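Local coordinates for NAD-dependent epimerase/dehydratase (Veillonella parvula, PDB 4HNG), which probably binds NAD(P) through a Rossmann-type fold and acts as an epimerase, dehydratase or reductase on a substrate not yet established, at residues 4-9 with 30-35; 72-77 with 98-103; 157-162 with 181-186; 166-171 with 206-211. All coordinates share one frame; numbering follows the deposited sequence.

Contact 1 of 4, residues 4-9 with 30-35; sequences MYKYIT and DMHITL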
loop_
_atom_site.group_PDB
_atom_site.type_symbol
_atom_site.label_atom_id
_atom_site.label_comp_id
_atom_site.label_asym_id
_atom_site.label_seq_id
_atom_site.Cartn_x
_atom_site.Cartn_y
_atom_site.Cartn_z
ATOM N N MET A 4 -3.457 -3.720 -17.876
ATOM C CA MET A 4 -2.434 -4.760 -17.841
ATOM C C MET A 4 -1.044 -4.192 -17.564
ATOM O O MET A 4 -0.510 -3.413 -18.354
ATOM C CB MET A 4 -2.425 -5.557 -19.148
ATOM C CG MET A 4 -3.183 -6.872 -19.070
ATOM S SD MET A 4 -2.566 -7.920 -17.736
ATOM C CE MET A 4 -3.678 -9.323 -17.853
ATOM N N TYR A 5 -0.468 -4.592 -16.437
ATOM C CA TYR A 5 0.879 -4.179 -16.072
ATOM C C TYR A 5 1.803 -5.387 -16.073
ATOM O O TYR A 5 1.430 -6.458 -15.607
ATOM C CB TYR A 5 0.887 -3.531 -14.685
ATOM C CG TYR A 5 0.088 -2.255 -14.602
ATOM C CD1 TYR A 5 0.517 -1.111 -15.250
ATOM C CD2 TYR A 5 -1.083 -2.185 -13.850
ATOM C CE1 TYR A 5 -0.199 0.059 -15.181
ATOM C CE2 TYR A 5 -1.811 -1.011 -13.779
ATOM C CZ TYR A 5 -1.359 0.106 -14.447
ATOM O OH TYR A 5 -2.062 1.288 -14.394
ATOM N N LYS A 6 3.006 -5.218 -16.604
ATOM C CA LYS A 6 3.977 -6.302 -16.587
ATOM C C LYS A 6 5.091 -6.054 -15.576
ATOM O O LYS A 6 5.588 -6.991 -14.952
ATOM C CB LYS A 6 4.567 -6.539 -17.979
ATOM C CG LYS A 6 5.570 -7.675 -18.004
ATOM C CD LYS A 6 5.838 -8.161 -19.416
ATOM C CE LYS A 6 6.630 -9.459 -19.398
ATOM N NZ LYS A 6 5.948 -10.512 -18.589
ATOM N N TYR A 7 5.481 -4.794 -15.406
ATOM C CA TYR A 7 6.574 -4.469 -14.497
ATOM C C TYR A 7 6.086 -3.658 -13.314
ATOM O O TYR A 7 5.569 -2.549 -13.492
ATOM C CB TYR A 7 7.684 -3.704 -15.218
ATOM C CG TYR A 7 8.217 -4.425 -16.434
ATOM C CD1 TYR A 7 9.234 -5.360 -16.315
ATOM C CD2 TYR A 7 7.695 -4.179 -17.695
ATOM C CE1 TYR A 7 9.722 -6.031 -17.424
ATOM C CE2 TYR A 7 8.176 -4.840 -18.806
ATOM C CZ TYR A 7 9.189 -5.766 -18.665
ATOM O OH TYR A 7 9.667 -6.421 -19.780
ATOM N N ILE A 8 6.243 -4.228 -12.125
ATOM C CA ILE A 8 5.883 -3.561 -10.882
ATOM C C ILE A 8 7.089 -3.436 -9.966
ATOM O O ILE A 8 7.857 -4.381 -9.797
ATOM C CB ILE A 8 4.723 -4.300 -10.163
ATOM C CG1 ILE A 8 4.347 -3.588 -8.868
ATOM C CG2 ILE A 8 5.094 -5.753 -9.876
ATOM C CD1 ILE A 8 3.034 -4.078 -8.273
ATOM N N THR A 9 7.254 -2.257 -9.373
ATOM C CA THR A 9 8.201 -2.087 -8.285
ATOM C C THR A 9 7.471 -1.936 -6.954
ATOM O O THR A 9 6.567 -1.111 -6.816
ATOM C CB THR A 9 9.114 -0.881 -8.512
ATOM O OG1 THR A 9 9.930 -1.124 -9.668
ATOM C CG2 THR A 9 10.018 -0.673 -7.316
ATOM N N ASP A 30 2.177 -13.203 -14.513
ATOM C CA ASP A 30 3.492 -13.307 -15.126
ATOM C C ASP A 30 4.265 -11.992 -14.992
ATOM O O ASP A 30 5.189 -11.724 -15.770
ATOM C CB ASP A 30 3.366 -13.699 -16.602
ATOM C CG ASP A 30 2.737 -15.070 -16.795
ATOM O OD1 ASP A 30 2.993 -15.976 -15.970
ATOM O OD2 ASP A 30 1.985 -15.245 -17.779
ATOM N N MET A 31 3.892 -11.178 -14.005
ATOM C CA MET A 31 4.545 -9.885 -13.798
ATOM C C MET A 31 6.003 -10.035 -13.385
ATOM O O MET A 31 6.374 -10.992 -12.704
ATOM C CB MET A 31 3.809 -9.059 -12.742
ATOM C CG MET A 31 2.446 -8.559 -13.182
ATOM S SD MET A 31 1.657 -7.590 -11.879
ATOM C CE MET A 31 2.475 -6.021 -12.103
ATOM N N HIS A 32 6.823 -9.081 -13.813
ATOM C CA HIS A 32 8.201 -8.985 -13.360
ATOM C C HIS A 32 8.252 -8.025 -12.187
ATOM O O HIS A 32 7.854 -6.867 -12.303
ATOM C CB HIS A 32 9.115 -8.490 -14.483
ATOM C CG HIS A 32 9.411 -9.525 -15.519
ATOM N ND1 HIS A 32 8.422 -10.208 -16.192
ATOM C CD2 HIS A 32 10.587 -9.999 -15.994
ATOM C CE1 HIS A 32 8.976 -11.057 -17.041
ATOM N NE2 HIS A 32 10.289 -10.950 -16.939
ATOM N N ILE A 33 8.756 -8.507 -11.059
ATOM C CA ILE A 33 8.669 -7.782 -9.799
ATOM C C ILE A 33 10.034 -7.293 -9.329
ATOM O O ILE A 33 11.003 -8.051 -9.282
ATOM C CB ILE A 33 8.034 -8.671 -8.710
ATOM C CG1 ILE A 33 6.664 -9.172 -9.177
ATOM C CG2 ILE A 33 7.931 -7.925 -7.392
ATOM C CD1 ILE A 33 6.118 -10.288 -8.324
ATOM N N THR A 34 10.103 -6.009 -9.001
ATOM C CA THR A 34 11.290 -5.429 -8.392
ATOM C C THR A 34 10.972 -5.056 -6.948
ATOM O O THR A 34 10.016 -4.312 -6.679
ATOM C CB THR A 34 11.782 -4.197 -9.190
ATOM O OG1 THR A 34 12.165 -4.618 -10.505
ATOM C CG2 THR A 34 12.975 -3.553 -8.511
ATOM N N LEU A 35 11.756 -5.596 -6.026
ATOM C CA LEU A 35 11.571 -5.372 -4.594
ATOM C C LEU A 35 12.628 -4.408 -4.105
ATOM O O LEU A 35 13.817 -4.606 -4.356
ATOM C CB LEU A 35 11.689 -6.687 -3.822
ATOM C CG LEU A 35 10.743 -7.799 -4.280
ATOM C CD1 LEU A 35 10.913 -9.067 -3.469
ATOM C CD2 LEU A 35 9.306 -7.289 -4.220
#

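Contact 2 of 4, residues 72-77 with 98-103; sequences TNAEVV and KNIRRV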
loop_
_atom_site.group_PDB
_atom_site.type_symbol
_atom_site.label_atom_id
_atom_site.label_comp_id
_atom_site.label_asym_id
_atom_site.label_seq_id
_atom_site.Cartn_x
_atom_site.Cartn_y
_atom_site.Cartn_z
ATOM N N THR A 72 13.052 2.586 -12.271
ATOM C CA THR A 72 13.280 2.758 -13.708
ATOM C C THR A 72 12.470 1.729 -14.494
ATOM O O THR A 72 12.489 0.542 -14.177
ATOM C CB THR A 72 14.772 2.642 -14.081
ATOM O OG1 THR A 72 15.520 3.659 -13.404
ATOM C CG2 THR A 72 14.965 2.801 -15.586
ATOM N N ASN A 73 11.745 2.189 -15.507
ATOM C CA ASN A 73 10.926 1.291 -16.324
ATOM C C ASN A 73 9.844 0.509 -15.557
ATOM O O ASN A 73 9.330 -0.494 -16.049
ATOM C CB ASN A 73 11.812 0.318 -17.112
ATOM C CG ASN A 73 12.733 1.026 -18.094
ATOM O OD1 ASN A 73 12.325 1.957 -18.793
ATOM N ND2 ASN A 73 13.984 0.585 -18.149
ATOM N N ALA A 74 9.503 0.956 -14.354
ATOM C CA ALA A 74 8.338 0.401 -13.681
ATOM C C ALA A 74 7.110 0.900 -14.423
ATOM O O ALA A 74 7.082 2.041 -14.885
ATOM C CB ALA A 74 8.281 0.845 -12.213
ATOM N N GLU A 75 6.093 0.056 -14.534
ATOM C CA GLU A 75 4.838 0.477 -15.147
ATOM C C GLU A 75 3.853 0.878 -14.058
ATOM O O GLU A 75 2.945 1.679 -14.292
ATOM C CB GLU A 75 4.284 -0.636 -16.032
ATOM C CG GLU A 75 5.134 -0.882 -17.261
ATOM C CD GLU A 75 4.702 -2.095 -18.036
ATOM O OE1 GLU A 75 3.797 -2.813 -17.564
ATOM O OE2 GLU A 75 5.275 -2.331 -19.118
ATOM N N VAL A 76 4.058 0.313 -12.872
ATOM C CA VAL A 76 3.283 0.654 -11.688
ATOM C C VAL A 76 4.158 0.480 -10.455
ATOM O O VAL A 76 5.013 -0.406 -10.409
ATOM C CB VAL A 76 2.010 -0.210 -11.571
ATOM C CG1 VAL A 76 2.369 -1.688 -11.465
ATOM C CG2 VAL A 76 1.178 0.220 -10.376
ATOM N N VAL A 77 3.969 1.341 -9.464
ATOM C CA VAL A 77 4.740 1.296 -8.233
ATOM C C VAL A 77 3.792 1.144 -7.050
ATOM O O VAL A 77 2.814 1.886 -6.947
ATOM C CB VAL A 77 5.594 2.577 -8.070
ATOM C CG1 VAL A 77 6.304 2.580 -6.733
ATOM C CG2 VAL A 77 6.610 2.687 -9.215
ATOM N N LYS A 98 12.055 9.566 -13.263
ATOM C CA LYS A 98 12.003 8.395 -14.136
ATOM C C LYS A 98 10.715 8.310 -14.957
ATOM O O LYS A 98 10.446 7.301 -15.615
ATOM C CB LYS A 98 12.226 7.109 -13.331
ATOM C CG LYS A 98 13.630 7.021 -12.744
ATOM C CD LYS A 98 14.685 7.154 -13.843
ATOM C CE LYS A 98 16.076 7.322 -13.269
ATOM N NZ LYS A 98 17.081 7.431 -14.361
ATOM N N ASN A 99 9.929 9.382 -14.921
ATOM C CA ASN A 99 8.704 9.477 -15.720
ATOM C C ASN A 99 7.687 8.381 -15.421
ATOM O O ASN A 99 6.983 7.919 -16.319
ATOM C CB ASN A 99 9.047 9.497 -17.208
ATOM C CG ASN A 99 9.907 10.687 -17.586
ATOM O OD1 ASN A 99 9.574 11.832 -17.278
ATOM N ND2 ASN A 99 11.035 10.420 -18.232
ATOM N N ILE A 100 7.610 7.986 -14.154
ATOM C CA ILE A 100 6.673 6.967 -13.713
ATOM C C ILE A 100 5.391 7.635 -13.210
ATOM O O ILE A 100 5.452 8.569 -12.411
ATOM C CB ILE A 100 7.290 6.141 -12.562
ATOM C CG1 ILE A 100 8.708 5.672 -12.926
ATOM C CG2 ILE A 100 6.372 4.984 -12.167
ATOM C CD1 ILE A 100 8.790 4.786 -14.146
ATOM N N ARG A 101 4.238 7.150 -13.662
ATOM C CA ARG A 101 2.962 7.829 -13.410
ATOM C C ARG A 101 2.051 7.121 -12.408
ATOM O O ARG A 101 1.371 7.770 -11.616
ATOM C CB ARG A 101 2.175 8.014 -14.715
ATOM C CG ARG A 101 2.988 8.451 -15.928
ATOM C CD ARG A 101 3.503 9.871 -15.822
ATOM N NE ARG A 101 4.166 10.272 -17.062
ATOM C CZ ARG A 101 4.989 11.310 -17.174
ATOM N NH1 ARG A 101 5.264 12.060 -16.116
ATOM N NH2 ARG A 101 5.543 11.593 -18.345
ATOM N N ARG A 102 2.051 5.791 -12.426
ATOM C CA ARG A 102 1.039 5.016 -11.711
ATOM C C ARG A 102 1.533 4.520 -10.364
ATOM O O ARG A 102 2.534 3.817 -10.288
ATOM C CB ARG A 102 0.576 3.838 -12.585
ATOM C CG ARG A 102 -0.561 3.035 -11.971
ATOM C CD ARG A 102 -1.921 3.740 -12.174
ATOM N NE ARG A 102 -3.011 2.944 -11.602
ATOM C CZ ARG A 102 -3.572 3.159 -10.415
ATOM N NH1 ARG A 102 -3.171 4.165 -9.645
ATOM N NH2 ARG A 102 -4.538 2.357 -9.976
ATOM N N VAL A 103 0.809 4.867 -9.298
ATOM C CA VAL A 103 1.209 4.536 -7.929
ATOM C C VAL A 103 0.023 4.061 -7.108
ATOM O O VAL A 103 -1.029 4.704 -7.121
ATOM C CB VAL A 103 1.793 5.772 -7.199
ATOM C CG1 VAL A 103 1.973 5.489 -5.709
ATOM C CG2 VAL A 103 3.104 6.204 -7.833
HETATM O O HOH W 1 11.758 5.090 -16.538
HETATM O O HOH W 2 3.417 4.598 -14.829
#

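Contact 3 of 4, residues 157-162 with 181-186; sequences LYNDPE and SREAVV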
loop_
_atom_site.group_PDB
_atom_site.type_symbol
_atom_site.label_atom_id
_atom_site.label_comp_id
_atom_site.label_asym_id
_atom_site.label_seq_id
_atom_site.Cartn_x
_atom_site.Cartn_y
_atom_site.Cartn_z
ATOM N N LEU A 157 -5.621 -4.219 10.723
ATOM C CA LEU A 157 -5.223 -5.435 10.020
ATOM C C LEU A 157 -5.057 -6.651 10.916
ATOM O O LEU A 157 -4.642 -6.549 12.071
ATOM C CB LEU A 157 -3.898 -5.205 9.293
ATOM C CG LEU A 157 -3.916 -4.141 8.206
ATOM C CD1 LEU A 157 -2.498 -3.909 7.735
ATOM C CD2 LEU A 157 -4.817 -4.604 7.070
ATOM N N TYR A 158 -5.381 -7.805 10.345
ATOM C CA TYR A 158 -5.088 -9.088 10.939
ATOM C C TYR A 158 -4.850 -10.095 9.822
ATOM O O TYR A 158 -5.075 -9.797 8.656
ATOM C CB TYR A 158 -6.234 -9.546 11.847
ATOM C CG TYR A 158 -7.513 -9.915 11.115
ATOM C CD1 TYR A 158 -7.823 -11.244 10.855
ATOM C CD2 TYR A 158 -8.408 -8.938 10.691
ATOM C CE1 TYR A 158 -8.986 -11.595 10.198
ATOM C CE2 TYR A 158 -9.577 -9.280 10.031
ATOM C CZ TYR A 158 -9.862 -10.614 9.799
ATOM O OH TYR A 158 -11.020 -10.967 9.140
ATOM N N ASN A 159 -4.375 -11.287 10.186
ATOM C CA ASN A 159 -4.130 -12.324 9.186
ATOM C C ASN A 159 -5.148 -13.451 9.315
ATOM O O ASN A 159 -5.413 -13.930 10.414
ATOM C CB ASN A 159 -2.715 -12.887 9.335
ATOM C CG ASN A 159 -1.641 -11.846 9.066
ATOM O OD1 ASN A 159 -1.811 -10.972 8.227
ATOM N ND2 ASN A 159 -0.539 -11.928 9.798
ATOM N N ASP A 160 -5.727 -13.856 8.190
ATOM C CA ASP A 160 -6.603 -15.023 8.163
ATOM C C ASP A 160 -6.837 -15.415 6.714
ATOM O O ASP A 160 -7.534 -14.714 5.979
ATOM C CB ASP A 160 -7.932 -14.723 8.868
ATOM C CG ASP A 160 -8.805 -15.955 9.022
ATOM O OD1 ASP A 160 -9.660 -15.971 9.935
ATOM O OD2 ASP A 160 -8.631 -16.912 8.241
ATOM N N PRO A 161 -6.234 -16.533 6.289
ATOM C CA PRO A 161 -6.326 -16.973 4.893
ATOM C C PRO A 161 -7.765 -17.251 4.456
ATOM O O PRO A 161 -8.060 -17.203 3.261
ATOM C CB PRO A 161 -5.504 -18.269 4.879
ATOM C CG PRO A 161 -5.454 -18.715 6.302
ATOM C CD PRO A 161 -5.425 -17.452 7.106
ATOM N N GLU A 162 -8.642 -17.533 5.414
ATOM C CA GLU A 162 -10.035 -17.838 5.103
ATOM C C GLU A 162 -10.902 -16.589 4.958
ATOM O O GLU A 162 -12.048 -16.676 4.519
ATOM C CB GLU A 162 -10.627 -18.767 6.163
ATOM C CG GLU A 162 -9.841 -20.051 6.345
ATOM C CD GLU A 162 -9.571 -20.762 5.029
ATOM O OE1 GLU A 162 -10.491 -20.825 4.184
ATOM O OE2 GLU A 162 -8.435 -21.251 4.834
ATOM N N SER A 181 -8.632 -8.248 6.742
ATOM C CA SER A 181 -7.482 -9.148 6.745
ATOM C C SER A 181 -6.466 -8.682 5.713
ATOM O O SER A 181 -6.810 -8.043 4.715
ATOM C CB SER A 181 -7.892 -10.590 6.462
ATOM O OG SER A 181 -8.245 -10.754 5.099
ATOM N N ARG A 182 -5.200 -8.999 5.963
ATOM C CA ARG A 182 -4.178 -8.636 4.988
ATOM C C ARG A 182 -4.405 -9.388 3.680
ATOM O O ARG A 182 -4.150 -8.850 2.607
ATOM C CB ARG A 182 -2.780 -8.911 5.550
ATOM C CG ARG A 182 -2.392 -7.999 6.701
ATOM C CD ARG A 182 -0.912 -8.114 7.048
ATOM N NE ARG A 182 -0.556 -7.186 8.119
ATOM C CZ ARG A 182 -0.839 -7.389 9.400
ATOM N NH1 ARG A 182 -1.463 -8.504 9.776
ATOM N NH2 ARG A 182 -0.494 -6.485 10.314
ATOM N N GLU A 183 -4.909 -10.612 3.767
ATOM C CA GLU A 183 -5.233 -11.383 2.568
ATOM C C GLU A 183 -6.312 -10.684 1.718
ATOM O O GLU A 183 -6.247 -10.672 0.489
ATOM C CB GLU A 183 -5.668 -12.806 2.944
ATOM C CG GLU A 183 -4.550 -13.690 3.538
ATOM C CD GLU A 183 -4.331 -13.516 5.043
ATOM O OE1 GLU A 183 -4.960 -12.640 5.671
ATOM O OE2 GLU A 183 -3.521 -14.284 5.601
ATOM N N ALA A 184 -7.305 -10.100 2.374
ATOM C CA ALA A 184 -8.351 -9.372 1.667
ATOM C C ALA A 184 -7.800 -8.119 1.008
ATOM O O ALA A 184 -8.164 -7.786 -0.125
ATOM C CB ALA A 184 -9.503 -9.024 2.618
ATOM N N VAL A 185 -6.919 -7.411 1.717
ATOM C CA VAL A 185 -6.305 -6.219 1.138
ATOM C C VAL A 185 -5.497 -6.600 -0.107
ATOM O O VAL A 185 -5.539 -5.901 -1.117
ATOM C CB VAL A 185 -5.418 -5.479 2.151
ATOM C CG1 VAL A 185 -4.700 -4.302 1.491
ATOM C CG2 VAL A 185 -6.255 -4.975 3.321
ATOM N N VAL A 186 -4.757 -7.703 -0.016
ATOM C CA VAL A 186 -3.969 -8.169 -1.157
ATOM C C VAL A 186 -4.888 -8.486 -2.345
ATOM O O VAL A 186 -4.578 -8.149 -3.487
ATOM C CB VAL A 186 -3.060 -9.361 -0.790
ATOM C CG1 VAL A 186 -2.539 -10.067 -2.050
ATOM C CG2 VAL A 186 -1.911 -8.879 0.093
#

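Contact 4 of 4, residues 166-171 with 206-211; sequences YELIPE and IGVGEP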
loop_
_atom_site.group_PDB
_atom_site.type_symbol
_atom_site.label_atom_id
_atom_site.label_comp_id
_atom_site.label_asym_id
_atom_site.label_seq_id
_atom_site.Cartn_x
_atom_site.Cartn_y
_atom_site.Cartn_z
ATOM N N TYR A 166 -13.582 -8.175 0.929
ATOM C CA TYR A 166 -13.376 -6.758 1.180
ATOM C C TYR A 166 -14.480 -5.939 0.557
ATOM O O TYR A 166 -15.203 -6.403 -0.322
ATOM C CB TYR A 166 -12.020 -6.267 0.652
ATOM C CG TYR A 166 -11.913 -6.238 -0.856
ATOM C CD1 TYR A 166 -12.297 -5.111 -1.579
ATOM C CD2 TYR A 166 -11.420 -7.331 -1.558
ATOM C CE1 TYR A 166 -12.194 -5.076 -2.952
ATOM C CE2 TYR A 166 -11.314 -7.307 -2.944
ATOM C CZ TYR A 166 -11.711 -6.183 -3.635
ATOM O OH TYR A 166 -11.605 -6.161 -5.006
ATOM N N GLU A 167 -14.612 -4.713 1.039
ATOM C CA GLU A 167 -15.386 -3.711 0.320
ATOM C C GLU A 167 -14.598 -2.420 0.232
ATOM O O GLU A 167 -13.731 -2.139 1.070
ATOM C CB GLU A 167 -16.749 -3.473 0.970
ATOM C CG GLU A 167 -16.655 -2.959 2.390
ATOM C CD GLU A 167 -18.007 -2.920 3.094
ATOM O OE1 GLU A 167 -19.050 -3.099 2.426
ATOM O OE2 GLU A 167 -18.026 -2.724 4.328
ATOM N N LEU A 168 -14.898 -1.640 -0.802
ATOM C CA LEU A 168 -14.222 -0.373 -1.064
ATOM C C LEU A 168 -15.137 0.759 -0.626
ATOM O O LEU A 168 -16.331 0.780 -0.955
ATOM C CB LEU A 168 -13.867 -0.242 -2.548
ATOM C CG LEU A 168 -12.948 -1.347 -3.073
ATOM C CD1 LEU A 168 -12.706 -1.171 -4.562
ATOM C CD2 LEU A 168 -11.613 -1.407 -2.319
ATOM N N ILE A 169 -14.581 1.671 0.165
ATOM C CA ILE A 169 -15.362 2.740 0.775
ATOM C C ILE A 169 -14.926 4.071 0.177
ATOM O O ILE A 169 -13.803 4.501 0.378
ATOM C CB ILE A 169 -15.162 2.753 2.301
ATOM C CG1 ILE A 169 -15.599 1.408 2.889
ATOM C CG2 ILE A 169 -15.952 3.895 2.940
ATOM C CD1 ILE A 169 -15.188 1.189 4.338
ATOM N N PRO A 170 -15.807 4.733 -0.571
ATOM C CA PRO A 170 -15.390 5.975 -1.232
ATOM C C PRO A 170 -15.005 7.093 -0.260
ATOM O O PRO A 170 -15.429 7.124 0.882
ATOM C CB PRO A 170 -16.617 6.375 -2.058
ATOM C CG PRO A 170 -17.723 5.576 -1.560
ATOM C CD PRO A 170 -17.198 4.359 -0.890
ATOM N N GLU A 171 -14.161 8.002 -0.731
ATOM C CA GLU A 171 -13.754 9.151 0.067
ATOM C C GLU A 171 -14.980 9.953 0.500
ATOM O O GLU A 171 -15.867 10.222 -0.304
ATOM C CB GLU A 171 -12.798 10.029 -0.750
ATOM C CG GLU A 171 -12.284 11.242 -0.007
ATOM C CD GLU A 171 -11.230 12.011 -0.780
ATOM O OE1 GLU A 171 -11.027 11.705 -1.981
ATOM O OE2 GLU A 171 -10.632 12.937 -0.196
ATOM N N ILE A 206 -9.407 5.482 -1.265
ATOM C CA ILE A 206 -10.479 4.508 -1.112
ATOM C C ILE A 206 -10.231 3.677 0.131
ATOM O O ILE A 206 -9.139 3.148 0.325
ATOM C CB ILE A 206 -10.513 3.581 -2.335
ATOM C CG1 ILE A 206 -10.817 4.380 -3.606
ATOM C CG2 ILE A 206 -11.576 2.505 -2.182
ATOM C CD1 ILE A 206 -10.638 3.558 -4.865
ATOM N N GLY A 207 -11.240 3.577 0.995
ATOM C CA GLY A 207 -11.134 2.717 2.161
ATOM C C GLY A 207 -11.266 1.250 1.792
ATOM O O GLY A 207 -11.980 0.894 0.852
ATOM N N VAL A 208 -10.548 0.406 2.518
ATOM C CA VAL A 208 -10.658 -1.041 2.353
ATOM C C VAL A 208 -10.982 -1.679 3.709
ATOM O O VAL A 208 -10.223 -1.557 4.659
ATOM C CB VAL A 208 -9.366 -1.673 1.801
ATOM C CG1 VAL A 208 -9.617 -3.126 1.432
ATOM C CG2 VAL A 208 -8.853 -0.915 0.568
ATOM N N GLY A 209 -12.142 -2.328 3.778
ATOM C CA GLY A 209 -12.597 -2.938 5.019
ATOM C C GLY A 209 -13.284 -4.269 4.808
ATOM O O GLY A 209 -13.760 -4.569 3.711
ATOM N N GLU A 210 -13.355 -5.066 5.876
ATOM C CA GLU A 210 -14.112 -6.317 5.846
ATOM C C GLU A 210 -15.589 -6.026 6.091
ATOM O O GLU A 210 -15.945 -5.482 7.130
ATOM C CB GLU A 210 -13.594 -7.267 6.921
ATOM C CG GLU A 210 -14.356 -8.591 7.047
ATOM C CD GLU A 210 -13.799 -9.494 8.143
ATOM O OE1 GLU A 210 -12.770 -9.142 8.760
ATOM O OE2 GLU A 210 -14.390 -10.561 8.398
ATOM N N PRO A 211 -16.456 -6.404 5.142
ATOM C CA PRO A 211 -17.894 -6.182 5.337
ATOM C C PRO A 211 -18.402 -6.817 6.624
ATOM O O PRO A 211 -17.990 -7.919 6.975
ATOM C CB PRO A 211 -18.520 -6.906 4.143
ATOM C CG PRO A 211 -17.457 -6.847 3.083
ATOM C CD PRO A 211 -16.155 -6.986 3.820
#

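Contact 1 of 4, residues 4-9 with 30-35
M31 reaches across the start of residues 4-9 and ends against I8. Its CB lies 3.5 Å from K6 O, and CG comes 3.4 Å from Y5 O, the first two carbons running past successive carbonyls. SD passes Y5 O more loosely. A bend at chi3 (81°) then swings CE against I8, 3.4 Å from both I8 CB and I8 CG2, which is tighter than usual for carbon; CE also touches Y5 CB. A slim, unbranched thioether suits a path that must turn past backbone before finding an apolar partner. With an alanine here the thioether arm is gone, and a gap would probably open beside I8 and Y5 CB. Beyond M31 the strands pair in parallel: H32 N donates to K6 O (2.7 Å), H32 O accepts from I8 N (3.1 Å), and T34 N donates to I8 O (2.9 Å). Ahead of the paired residues, K6 NZ makes a weak bond to D30 O; the Y7 and H32 rings meet obliquely. I8 and I33 lie side by side and both touch L25 of helix 16-28, the crossover between these strands, while strand 76-79 flanks 7-11 and strand 54-58 flanks 32-37.

Contact 2 of 4, residues 72-77 with 98-103
V77 and R102 supply the direct backbone hydrogen bond here, V77 N to R102 O at 3.0 Å; the same oxygen receives a CA-H contact from V76. Before that point no backbone bond crosses, and water takes over. One molecule accepts from N73 N and donates to K98 O (2.7 Å); a second donates to E75 O and accepts from R101 N (2.9 Å). The segments lead from helix ends into two parallel strands of a Rossmann beta-alpha-beta unit, and helix 85-97 between them ends in a Schellman motif with N99, at positive phi, as C-prime residue. Carbon contacts join the rest. I100 CD1 lies 3.3 Å from the carbonyl oxygen, A74 O, while CG2 makes the apolar contact with V77 CG2 (3.7 Å), nearly at right angles; a branched isoleucine can serve both. R102, with CG anti to its N (chi1 -175°), lays CG along V76 CG2 (3.7 Å) and carries its guanidinium on to T150 OG1 and N148 O. Among polar side chains, K98 bends at chi2 and lays CD 3.6 Å from T72 OG1, whose hydrogen bond goes to E68 O. Were K98 an alanine, T72 OG1 and V71 would probably lose this methylene cover.

Contact 3 of 4, residues 157-162 with 181-186
Y158 and S181 pair where two parallel strands end, and S181 is at once the N-cap of helix 182-193. Its OG, held between the backbone N and the carbonyl carbon (chi1 73°), accepts from A184 N at 3.0 Å and also bonds K163 O, so a small hydroxyl satisfies both the helix start and the loop beyond the strand. Y158 O receives R182 N at 2.8 Å, carrying the sheet's pairing into the first turn. The Y158 ring covers S181 with one face, CB standing 4.1 Å from its centroid as a CH-pi contact, while OH reaches E210 and K163.

R182 runs extended back over the strand end. L157 CB sits over the centre of one guanidinium face, 3.8 Å from R182 CZ, and N159 OD1 lies at its edge, accepting from R182 NH1 at 2.9 Å. That oxygen is close to the guanidinium plane, yet NH1 meets it from well above the amide plane, the two planes being turned 57° apart. E183 bends at chi2 (84°), bringing OE1 to D160 N at 2.9 Å in a nearly straight bond. A carboxylate in the first turn would probably also be favoured by the partial positive charge of the helix start. D160 OD2 accepts from E162 N, an Asx turn.

L157 CD2 packs on V185, which touches V180 of strand 179-181. Helix 16-28 also borders the contact: its Q16 bonds N159 ND2, and K20 forms a long, weak ion pair with E183.

Contact 4 of 4, residues 166-171 with 206-211
G209 O is gripped twice: E167 N donates to it at 2.8 Å, and Y166 CA adds a CA-H contact at 3.4 Å. G209 N returns a bond to E167 O, completing one hydrogen-bonded antiparallel pair. Two residues further along, I169 N donates to G207 O at 2.8 Å and G207 N to I169 O, making a second such pair, with L168 and V208 as the non-hydrogen-bonded pair between them. The bond to G207 O comes in tilted, 33° from the carbonyl plane.

Glycine suits position 207 in particular. A beta carbon on G207 would stand only 3.1 Å from I169 CB, too tight for two carbons, whereas the bare backbone lets the strands close in at I169; G209, likewise without a side chain, lies beside the same isoleucine. On the other face the branched side chains of L168, I206 and V208 mesh: L168 CB rests 3.6 Å from I206 CG2, and its CD2 meets V208 CG2. Y166 CB touches V208 CG1 at 4.0 Å, and its hydroxyl bonds D191 of helix 182-193.

E167 and P211 slide past each other in opposite directions. With CG between its N and carbonyl carbon (chi1 61°), E167 extends along the proline, and OE2 comes 3.6 Å from P211 CA. OE2 also lies close to D177 OD2, a closeness of like charges that may raise the pKa of one of them.

Beyond the strand, E210 makes a salt bridge with K163, and its OE1 is hydrogen-bonded to Y158 OH. The short strand 167-169 forms an antiparallel ribbon beside strand 204-209, an addition to the otherwise parallel Rossmann sheet.

All four contacts reach one sheet, but they hold it differently. Contacts 1 and 2 lie in series on beta-alpha-beta units and adjoin: E75 OE1 bonds K6 N, and strands 7-11 and 76-79 are neighbours. Contact 1 is partly buried and relies on direct strand pairing; contact 2, though more buried, bridges the loops ahead of its strands with water. Contact 3, also partly buried, depends on polar side chains, with a helix cap and side-chain bonds at a strand's end. Contact 4 is buried and is the antiparallel one, closed by backbone bonds and glycines. Contacts 3 and 4 interlock along the chain and meet where Y158 OH bonds E210 OE1.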